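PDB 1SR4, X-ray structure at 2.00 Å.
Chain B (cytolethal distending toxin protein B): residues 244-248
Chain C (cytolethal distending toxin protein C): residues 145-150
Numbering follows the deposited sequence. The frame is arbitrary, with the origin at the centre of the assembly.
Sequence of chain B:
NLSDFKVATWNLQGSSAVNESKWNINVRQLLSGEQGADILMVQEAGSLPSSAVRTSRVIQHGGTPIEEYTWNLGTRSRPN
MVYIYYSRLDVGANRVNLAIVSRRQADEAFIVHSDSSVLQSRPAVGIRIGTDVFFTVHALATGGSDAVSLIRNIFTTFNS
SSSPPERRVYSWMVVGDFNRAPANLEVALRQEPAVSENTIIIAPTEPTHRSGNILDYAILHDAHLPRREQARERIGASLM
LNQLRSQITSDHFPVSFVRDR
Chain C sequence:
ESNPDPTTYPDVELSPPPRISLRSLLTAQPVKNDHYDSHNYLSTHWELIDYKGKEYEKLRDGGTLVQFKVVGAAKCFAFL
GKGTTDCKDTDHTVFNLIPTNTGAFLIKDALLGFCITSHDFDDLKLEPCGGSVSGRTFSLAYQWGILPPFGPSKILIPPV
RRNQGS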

# COMPACT_ATOMS: atom_id res chain seq x y z
N LEU B 244 1.64 -4.63 -1.56
CA LEU B 244 2.49 -4.16 -0.47
C LEU B 244 3.90 -4.76 -0.36
O LEU B 244 4.10 -5.96 -0.56
CB LEU B 244 1.75 -4.35 0.87
CG LEU B 244 0.29 -3.88 0.86
CD1 LEU B 244 -0.30 -4.04 2.25
CD2 LEU B 244 0.21 -2.42 0.43
N ARG B 245 4.87 -3.90 -0.04
CA ARG B 245 6.27 -4.30 0.15
C ARG B 245 6.76 -3.53 1.38
O ARG B 245 7.94 -3.53 1.69
CB ARG B 245 7.11 -3.86 -1.05
CG ARG B 245 6.52 -4.22 -2.42
CD ARG B 245 6.61 -5.70 -2.70
NE ARG B 245 6.23 -6.02 -4.09
CZ ARG B 245 5.02 -6.46 -4.46
NH1 ARG B 245 4.07 -6.65 -3.55
NH2 ARG B 245 4.78 -6.73 -5.74
N SER B 246 5.82 -2.90 2.09
CA SER B 246 6.11 -2.07 3.26
C SER B 246 4.95 -2.02 4.24
O SER B 246 3.85 -2.48 3.94
CB SER B 246 6.33 -0.61 2.83
OG SER B 246 7.42 -0.44 1.94
N GLN B 247 5.21 -1.42 5.39
CA GLN B 247 4.18 -1.18 6.39
C GLN B 247 3.15 -0.28 5.68
O GLN B 247 3.51 0.52 4.79
CB GLN B 247 4.78 -0.42 7.57
CG GLN B 247 3.78 0.27 8.50
CD GLN B 247 2.88 -0.71 9.23
OE1 GLN B 247 2.24 -1.57 8.60
NE2 GLN B 247 2.83 -0.60 10.56
N ILE B 248 1.87 -0.43 6.03
CA ILE B 248 0.82 0.43 5.48
C ILE B 248 0.83 1.59 6.46
O ILE B 248 0.60 1.39 7.65
CB ILE B 248 -0.56 -0.27 5.50
CG1 ILE B 248 -0.52 -1.50 4.59
CG2 ILE B 248 -1.65 0.69 4.97
CD1 ILE B 248 -1.87 -2.16 4.40
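Chain C, residues 145-150: GILPPF

Two polypeptides can be joined by one direct backbone hydrogen bond, with a water and side-chain packing completing the contact, and the meeting of chains B and C in this cytolethal distending toxin is a compact example. One direct hydrogen bond and one bridging water make up the polar part of the contact, and van der Waals packing makes up the rest. The touching parts run roughly the same way, with end-to-end directions 46° apart, so chain C is close to chain B for a few residues without pairing along its length. Chain B has no regular helix or strand here, whereas chain C enters as the end of a strand, residues 145-147, and continues as loop.

Gly C145, extended at phi/psi -107/128, leads in and makes no contact of its own. Ile C146 follows, still extended at -99/98, and its backbone carries the polar part of the junction. Its carbonyl O accepts a hydrogen bond from Gln B247 N, with 2.9 Å between Gln B247 N and Ile C146 O, and the N-H...O angle of 163° makes the bond nearly straight. The same Ile C146 O lies 3.2 Å from Ser B246 CA, so it rests against the chain B backbone just before the donor. At the other end of the same residue's backbone, Ile C146 N donates to a water, with 3.2 Å between that N and the water O; the water O donates to Arg B245 O at 2.8 Å and accepts from Ser B246 OG, also at 2.8 Å. The water thus bridges a gap that the two backbones leave open. The Ile C146 side chain starts sideways, and its end leads away from chain B.

Leu C147 marks the closest approach of the two CA traces: Leu C147 CA is 4.4 Å from Gln B247 CA. Its CA-to-CB bond points away, yet with chi1 in m and chi2 in t the end of the side chain comes nearer, placing Leu C147 CD2 3.9 Å from Arg B245 O. Its carbonyl carbon, Leu C147 C, meets Gln B247 CB at 3.6 Å.

At Pro C148 the strand has ended, and phi/psi becomes -56/150. Pro C148 N lies 3.7 Å from Gln B247 CB, and the ring atom Pro C148 CG is 3.9 Å from Gln B247 OE1. Within chain B, Gln B247 OE1 accepts a hydrogen bond from Ile B248 N at 2.8 Å. Pro C149 extends the packing, with Pro C149 CD 3.4 Å from Gln B247 NE2. Phe C150 is beyond reach, so the contact ends with Pro C149.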

# COMPACT_ATOMS: atom_id res chain seq x y z
N GLY C 145 14.00 -2.06 4.39
CA GLY C 145 12.57 -2.33 4.37
C GLY C 145 11.92 -1.50 5.46
O GLY C 145 12.39 -1.50 6.60
N ILE C 146 10.88 -0.74 5.11
CA ILE C 146 10.14 0.06 6.09
C ILE C 146 8.96 -0.88 6.31
O ILE C 146 8.01 -0.90 5.54
CB ILE C 146 9.66 1.41 5.49
CG1 ILE C 146 10.85 2.37 5.30
CG2 ILE C 146 8.71 2.12 6.46
CD1 ILE C 146 11.97 1.81 4.49
N LEU C 147 9.04 -1.67 7.38
CA LEU C 147 8.07 -2.72 7.65
C LEU C 147 7.24 -2.61 8.92
O LEU C 147 7.48 -1.74 9.76
CB LEU C 147 8.83 -4.06 7.65
CG LEU C 147 9.56 -4.40 6.34
CD1 LEU C 147 10.64 -5.46 6.56
CD2 LEU C 147 8.55 -4.90 5.31
N PRO C 148 6.25 -3.51 9.08
CA PRO C 148 5.42 -3.47 10.29
C PRO C 148 6.37 -3.59 11.50
O PRO C 148 7.43 -4.21 11.41
CB PRO C 148 4.51 -4.70 10.13
CG PRO C 148 4.35 -4.81 8.60
CD PRO C 148 5.77 -4.55 8.14
N PRO C 149 5.99 -2.99 12.63
CA PRO C 149 6.84 -3.04 13.83
C PRO C 149 6.93 -4.42 14.46
O PRO C 149 5.90 -5.09 14.66
CB PRO C 149 6.20 -2.00 14.74
CG PRO C 149 4.72 -2.09 14.36
CD PRO C 149 4.81 -2.13 12.85
N PHE C 150 8.15 -4.86 14.75
CA PHE C 150 8.38 -6.16 15.35
C PHE C 150 7.69 -6.30 16.71
O PHE C 150 7.68 -5.38 17.53
CB PHE C 150 9.88 -6.42 15.56
CG PHE C 150 10.17 -7.60 16.46
CD1 PHE C 150 10.12 -8.90 15.96
CD2 PHE C 150 10.39 -7.40 17.83
CE1 PHE C 150 10.28 -10.01 16.80
CE2 PHE C 150 10.55 -8.49 18.70
CZ PHE C 150 10.50 -9.81 18.19
O HOH W 1 9.91 -1.64 2.21